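Local coordinates for tRNA (guanine(9)-N1)-methyltransferase (Schizosaccharomyces pombe, PDB 4JWH), which transfers a methyl group from S-adenosyl-L-methionine to N1 of guanine 9 in cytoplasmic tRNA, leaving S-adenosyl-L-homocysteine as by-product, at residues S102-M116 / L203-V215. Residues are numbered along the deposited sequence; the frame is centred on the assembly and turned at random.
Sequences SSIRIVLDCAFDDLM and LDEDKIYIIGAIV. With SAH (S-adenosyl-L-homocysteine), chain C.
Leu203 sets its CB against Ile104 CD1 just ahead of two neighbouring parallel strands of the SPOUT methyltransferase sheet, 105-109 and 208-212, a worked example of how a central strand pair carries a cofactor site at its C-terminal end. A type I turn from Asp204 to Lys207 leads into the second strand. Within this turn Glu205, bent at chi2 (-61°), curls its carboxylate back over the start of 102-116: OE2 accepts from Ser102 OG at 2.7 Å and OE1 from Ser103 N at 2.8 Å, both on syn sides and some 22° out of plane. Ser102 OG in turn accepts from Ile104 N in an ST turn, so one hydroxyl links carboxylate and backbone. Ile208 then lays CG1 over one face of the Arg105 guanidinium, toward its rim, while a water at the guanidinium edge accepts from Arg105 NH2. The ring edge of Tyr209 meets Ile104, Tyr209 CD2 lying 3.8 Å from Ile104 CG2; Leu203 CD2 lies over the centre of one ring face. From here the backbone ladder runs regularly, Val107 N to Tyr209 O and Ile211 N to Val107 O among its rungs. Ile210 CG2 packs on Asp109 CB, whose carboxylate reaches Tyr191 and Lys227. On the other face Ile211 lies alongside Leu108, its CD1 also touching Ile106 CG2. Gly212 ends the strand, giving its N-H to SAH O2' at 3.0 Å. Ala213, centre of an inverse gamma turn, donates its N-H to Asp109 O from above the carbonyl plane, and its CB lies 3.6 Å from Cys110 SG. Ile214, near the proton acceptor Asp216, directs CD1 onto Phe112 CB and Leu115 CB. Finally Val215 N points almost straight (176°) at Met116 SD, a weak N-H...S bond of 3.5 Å.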
loop_
_atom_site.group_PDB
_atom_site.type_symbol
_atom_site.label_atom_id
_atom_site.label_comp_id
_atom_site.label_asym_id
_atom_site.label_seq_id
_atom_site.Cartn_x
_atom_site.Cartn_y
_atom_site.Cartn_z
ATOM N N SER A 102 11.559 -3.999 9.397
ATOM C CA SER A 102 11.071 -2.755 9.958
ATOM C C SER A 102 9.877 -3.101 10.859
ATOM O O SER A 102 9.157 -4.056 10.608
ATOM C CB SER A 102 10.618 -1.856 8.789
ATOM O OG SER A 102 9.886 -0.715 9.220
ATOM N N SER A 103 9.653 -2.326 11.906
ATOM C CA SER A 103 8.445 -2.512 12.702
ATOM C C SER A 103 7.188 -1.894 12.020
ATOM O O SER A 103 6.064 -2.099 12.471
ATOM C CB SER A 103 8.663 -1.944 14.102
ATOM O OG SER A 103 9.043 -0.594 13.991
ATOM N N ILE A 104 7.365 -1.155 10.923
ATOM C CA ILE A 104 6.200 -0.551 10.239
ATOM C C ILE A 104 5.158 -1.583 9.804
ATOM O O ILE A 104 5.515 -2.693 9.388
ATOM C CB ILE A 104 6.645 0.357 9.065
ATOM C CG1 ILE A 104 7.375 1.571 9.642
ATOM C CG2 ILE A 104 5.448 0.835 8.205
ATOM C CD1 ILE A 104 8.317 2.315 8.658
ATOM N N ARG A 105 3.875 -1.231 9.963
ATOM C CA ARG A 105 2.769 -1.957 9.351
ATOM C C ARG A 105 2.358 -1.186 8.108
ATOM O O ARG A 105 2.230 0.032 8.166
ATOM C CB ARG A 105 1.556 -2.066 10.280
ATOM C CG ARG A 105 1.623 -3.224 11.292
ATOM C CD ARG A 105 2.869 -3.172 12.163
ATOM N NE ARG A 105 3.039 -1.906 12.880
ATOM C CZ ARG A 105 2.433 -1.591 14.028
ATOM N NH1 ARG A 105 1.555 -2.432 14.585
ATOM N NH2 ARG A 105 2.698 -0.422 14.604
ATOM N N ILE A 106 2.168 -1.887 6.998
ATOM C CA ILE A 106 1.519 -1.276 5.822
ATOM C C ILE A 106 0.222 -2.003 5.545
ATOM O O ILE A 106 0.200 -3.212 5.450
ATOM C CB ILE A 106 2.438 -1.230 4.560
ATOM C CG1 ILE A 106 3.678 -0.344 4.833
ATOM C CG2 ILE A 106 1.614 -0.787 3.296
ATOM C CD1 ILE A 106 4.631 -0.116 3.620
ATOM N N VAL A 107 -0.862 -1.253 5.418
ATOM C CA VAL A 107 -2.196 -1.829 5.234
ATOM C C VAL A 107 -2.710 -1.618 3.809
ATOM O O VAL A 107 -2.823 -0.465 3.339
ATOM C CB VAL A 107 -3.217 -1.173 6.192
ATOM C CG1 VAL A 107 -4.608 -1.665 5.933
ATOM C CG2 VAL A 107 -2.810 -1.357 7.671
ATOM N N LEU A 108 -3.074 -2.715 3.144
ATOM C CA LEU A 108 -3.896 -2.600 1.952
ATOM C C LEU A 108 -5.372 -2.600 2.373
ATOM O O LEU A 108 -5.894 -3.613 2.908
ATOM C CB LEU A 108 -3.563 -3.697 0.938
ATOM C CG LEU A 108 -2.068 -3.930 0.666
ATOM C CD1 LEU A 108 -1.824 -5.037 -0.346
ATOM C CD2 LEU A 108 -1.311 -2.626 0.288
ATOM N N ASP A 109 -6.023 -1.443 2.181
ATOM C CA ASP A 109 -7.414 -1.268 2.568
ATOM C C ASP A 109 -8.268 -1.829 1.436
ATOM O O ASP A 109 -8.464 -1.179 0.409
ATOM C CB ASP A 109 -7.742 0.212 2.810
ATOM C CG ASP A 109 -9.232 0.471 3.039
ATOM O OD1 ASP A 109 -10.009 -0.466 3.355
ATOM O OD2 ASP A 109 -9.624 1.646 2.954
ATOM N N CYS A 110 -8.767 -3.044 1.636
ATOM C CA CYS A 110 -9.484 -3.726 0.575
ATOM C C CYS A 110 -10.994 -3.600 0.709
ATOM O O CYS A 110 -11.707 -4.538 0.420
ATOM C CB CYS A 110 -9.077 -5.210 0.497
ATOM S SG CYS A 110 -7.324 -5.527 0.179
ATOM N N ALA A 111 -11.472 -2.429 1.099
ATOM C CA ALA A 111 -12.898 -2.183 1.286
ATOM C C ALA A 111 -13.687 -1.780 0.054
ATOM O O ALA A 111 -14.876 -1.456 0.176
ATOM C CB ALA A 111 -13.106 -1.120 2.403
ATOM N N PHE A 112 -13.073 -1.807 -1.132
ATOM C CA PHE A 112 -13.714 -1.161 -2.320
ATOM C C PHE A 112 -14.111 -2.129 -3.451
ATOM O O PHE A 112 -14.300 -1.713 -4.594
ATOM C CB PHE A 112 -12.812 -0.051 -2.889
ATOM C CG PHE A 112 -12.214 0.829 -1.841
ATOM C CD1 PHE A 112 -12.983 1.823 -1.221
ATOM C CD2 PHE A 112 -10.890 0.652 -1.447
ATOM C CE1 PHE A 112 -12.434 2.628 -0.221
ATOM C CE2 PHE A 112 -10.333 1.451 -0.465
ATOM C CZ PHE A 112 -11.106 2.443 0.155
ATOM N N ASP A 113 -14.199 -3.416 -3.117
ATOM C CA ASP A 113 -14.617 -4.483 -4.052
ATOM C C ASP A 113 -15.805 -4.038 -4.931
ATOM O O ASP A 113 -15.782 -4.190 -6.152
ATOM C CB ASP A 113 -15.005 -5.738 -3.243
ATOM C CG ASP A 113 -14.653 -7.043 -3.940
ATOM O OD1 ASP A 113 -15.578 -7.611 -4.563
ATOM O OD2 ASP A 113 -13.482 -7.518 -3.833
ATOM N N ASP A 114 -16.830 -3.462 -4.315
ATOM C CA ASP A 114 -18.039 -3.054 -5.057
ATOM C C ASP A 114 -17.827 -1.901 -6.060
ATOM O O ASP A 114 -18.702 -1.649 -6.906
ATOM C CB ASP A 114 -19.165 -2.673 -4.085
ATOM C CG ASP A 114 -19.650 -3.848 -3.261
ATOM O OD1 ASP A 114 -19.713 -4.984 -3.791
ATOM O OD2 ASP A 114 -19.975 -3.633 -2.088
ATOM N N LEU A 115 -16.697 -1.206 -5.977
ATOM C CA LEU A 115 -16.453 -0.088 -6.912
ATOM C C LEU A 115 -15.719 -0.498 -8.185
ATOM O O LEU A 115 -15.557 0.309 -9.107
ATOM C CB LEU A 115 -15.708 1.067 -6.220
ATOM C CG LEU A 115 -16.349 1.610 -4.941
ATOM C CD1 LEU A 115 -15.561 2.785 -4.374
ATOM C CD2 LEU A 115 -17.823 1.985 -5.191
ATOM N N MET A 116 -15.275 -1.752 -8.245
ATOM C CA MET A 116 -14.457 -2.208 -9.367
ATOM C C MET A 116 -15.144 -3.242 -10.280
ATOM O O MET A 116 -15.795 -4.166 -9.789
ATOM C CB MET A 116 -13.154 -2.818 -8.824
ATOM C CG MET A 116 -12.136 -1.795 -8.337
ATOM S SD MET A 116 -10.707 -2.606 -7.569
ATOM C CE MET A 116 -11.371 -2.816 -5.896
ATOM N N LEU A 203 8.974 7.903 6.642
ATOM C CA LEU A 203 8.159 6.860 7.249
ATOM C C LEU A 203 8.635 6.613 8.659
ATOM O O LEU A 203 9.797 6.315 8.883
ATOM C CB LEU A 203 8.169 5.558 6.429
ATOM C CG LEU A 203 7.846 5.734 4.936
ATOM C CD1 LEU A 203 8.071 4.471 4.140
ATOM C CD2 LEU A 203 6.423 6.216 4.754
ATOM N N ASP A 204 7.696 6.720 9.590
ATOM C CA ASP A 204 7.923 6.624 11.022
ATOM C C ASP A 204 7.887 5.142 11.441
ATOM O O ASP A 204 6.920 4.447 11.154
ATOM C CB ASP A 204 6.724 7.322 11.654
ATOM C CG ASP A 204 7.075 8.271 12.728
ATOM O OD1 ASP A 204 7.605 7.820 13.769
ATOM O OD2 ASP A 204 6.737 9.474 12.564
ATOM N N GLU A 205 8.903 4.669 12.151
ATOM C CA GLU A 205 8.880 3.278 12.618
ATOM C C GLU A 205 7.653 2.895 13.460
ATOM O O GLU A 205 7.321 1.711 13.555
ATOM C CB GLU A 205 10.189 2.868 13.345
ATOM C CG GLU A 205 11.408 2.472 12.434
ATOM C CD GLU A 205 11.195 1.244 11.504
ATOM O OE1 GLU A 205 11.030 0.098 12.006
ATOM O OE2 GLU A 205 11.238 1.418 10.245
ATOM N N ASP A 206 6.998 3.860 14.103
ATOM C CA ASP A 206 5.874 3.492 14.979
ATOM C C ASP A 206 4.506 3.712 14.302
ATOM O O ASP A 206 3.446 3.473 14.918
ATOM C CB ASP A 206 5.990 4.119 16.405
ATOM C CG ASP A 206 5.866 5.636 16.395
ATOM O OD1 ASP A 206 5.396 6.230 17.397
ATOM O OD2 ASP A 206 6.217 6.248 15.358
ATOM N N LYS A 207 4.532 4.071 13.010
ATOM C CA LYS A 207 3.289 4.371 12.300
ATOM C C LYS A 207 2.778 3.251 11.374
ATOM O O LYS A 207 3.467 2.259 11.081
ATOM C CB LYS A 207 3.415 5.707 11.536
ATOM C CG LYS A 207 3.731 6.921 12.464
ATOM C CD LYS A 207 2.517 7.343 13.263
ATOM C CE LYS A 207 2.818 8.496 14.186
ATOM N NZ LYS A 207 3.371 9.667 13.445
ATOM N N ILE A 208 1.549 3.428 10.910
ATOM C CA ILE A 208 0.884 2.399 10.174
ATOM C C ILE A 208 0.352 3.109 8.961
ATOM O O ILE A 208 -0.449 4.023 9.098
ATOM C CB ILE A 208 -0.233 1.750 11.021
ATOM C CG1 ILE A 208 0.372 1.103 12.284
ATOM C CG2 ILE A 208 -1.006 0.752 10.186
ATOM C CD1 ILE A 208 -0.672 0.685 13.310
ATOM N N TYR A 209 0.837 2.729 7.783
ATOM C CA TYR A 209 0.522 3.476 6.538
ATOM C C TYR A 209 -0.488 2.707 5.752
ATOM O O TYR A 209 -0.321 1.526 5.578
ATOM C CB TYR A 209 1.807 3.734 5.712
ATOM C CG TYR A 209 2.695 4.650 6.507
ATOM C CD1 TYR A 209 2.421 6.017 6.564
ATOM C CD2 TYR A 209 3.733 4.139 7.290
ATOM C CE1 TYR A 209 3.214 6.880 7.341
ATOM C CE2 TYR A 209 4.515 4.983 8.078
ATOM C CZ TYR A 209 4.238 6.349 8.100
ATOM O OH TYR A 209 4.996 7.200 8.858
ATOM N N ILE A 210 -1.551 3.369 5.303
ATOM C CA ILE A 210 -2.616 2.689 4.565
ATOM C C ILE A 210 -2.547 3.044 3.085
ATOM O O ILE A 210 -2.432 4.210 2.738
ATOM C CB ILE A 210 -4.015 3.055 5.095
ATOM C CG1 ILE A 210 -4.104 2.800 6.618
ATOM C CG2 ILE A 210 -5.118 2.237 4.383
ATOM C CD1 ILE A 210 -5.192 3.647 7.288
ATOM N N ILE A 211 -2.636 2.026 2.231
ATOM C CA ILE A 211 -2.821 2.200 0.777
ATOM C C ILE A 211 -4.237 1.749 0.410
ATOM O O ILE A 211 -4.665 0.648 0.811
ATOM C CB ILE A 211 -1.781 1.382 -0.031
ATOM C CG1 ILE A 211 -0.350 1.714 0.457
ATOM C CG2 ILE A 211 -1.962 1.624 -1.545
ATOM C CD1 ILE A 211 0.745 0.787 -0.059
ATOM N N GLY A 212 -4.979 2.591 -0.321
ATOM C CA GLY A 212 -6.269 2.156 -0.895
ATOM C C GLY A 212 -6.134 1.022 -1.901
ATOM O O GLY A 212 -5.466 1.168 -2.926
ATOM N N ALA A 213 -6.759 -0.121 -1.634
ATOM C CA ALA A 213 -6.631 -1.244 -2.571
ATOM C C ALA A 213 -7.743 -1.106 -3.601
ATOM O O ALA A 213 -8.824 -1.693 -3.466
ATOM C CB ALA A 213 -6.686 -2.609 -1.859
ATOM N N ILE A 214 -7.463 -0.304 -4.622
ATOM C CA ILE A 214 -8.424 -0.045 -5.686
ATOM C C ILE A 214 -7.731 0.340 -7.002
ATOM O O ILE A 214 -6.752 1.081 -7.022
ATOM C CB ILE A 214 -9.469 1.050 -5.263
ATOM C CG1 ILE A 214 -10.587 1.182 -6.329
ATOM C CG2 ILE A 214 -8.782 2.389 -4.927
ATOM C CD1 ILE A 214 -11.729 2.092 -5.946
ATOM N N VAL A 215 -8.239 -0.207 -8.093
ATOM C CA VAL A 215 -7.804 0.112 -9.435
ATOM C C VAL A 215 -8.957 0.834 -10.128
ATOM O O VAL A 215 -9.923 0.204 -10.570
ATOM C CB VAL A 215 -7.432 -1.186 -10.191
ATOM C CG1 VAL A 215 -7.152 -0.928 -11.685
ATOM C CG2 VAL A 215 -6.231 -1.829 -9.517
HETATM N N SAH C . -9.197 7.549 -6.547
HETATM C CA SAH C . -8.520 6.559 -5.723
HETATM C CB SAH C . -7.435 5.914 -6.626
HETATM C CG SAH C . -6.184 5.680 -5.888
HETATM S SD SAH C . -4.777 4.834 -6.497
HETATM C C SAH C . -8.192 7.224 -4.393
HETATM O O SAH C . -7.246 7.003 -3.698
HETATM O OXT SAH C . -8.968 8.007 -3.931
HETATM C "C5'" SAH C . -4.554 3.617 -5.263
HETATM C "C4'" SAH C . -3.868 4.026 -3.964
HETATM O "O4'" SAH C . -2.524 4.357 -4.136
HETATM C "C3'" SAH C . -4.477 5.202 -3.189
HETATM O "O3'" SAH C . -5.590 4.831 -2.430
HETATM C "C2'" SAH C . -3.344 5.704 -2.363
HETATM O "O2'" SAH C . -3.309 4.965 -1.185
HETATM C "C1'" SAH C . -2.177 5.390 -3.261
HETATM N N9 SAH C . -1.655 6.568 -3.974
HETATM C C8 SAH C . -1.614 6.736 -5.266
HETATM N N7 SAH C . -1.026 7.852 -5.608
HETATM C C5 SAH C . -0.637 8.414 -4.506
HETATM C C6 SAH C . 0.064 9.641 -4.124
HETATM N N6 SAH C . 0.461 10.488 -5.037
HETATM N N1 SAH C . 0.272 9.862 -2.848
HETATM C C2 SAH C . -0.126 9.008 -1.922
HETATM N N3 SAH C . -0.772 7.900 -2.182
HETATM C C4 SAH C . -1.048 7.546 -3.431
HETATM O O HOH W 1 4.425 0.727 13.118
HETATM O O HOH W 2 -10.884 -3.104 -2.321
#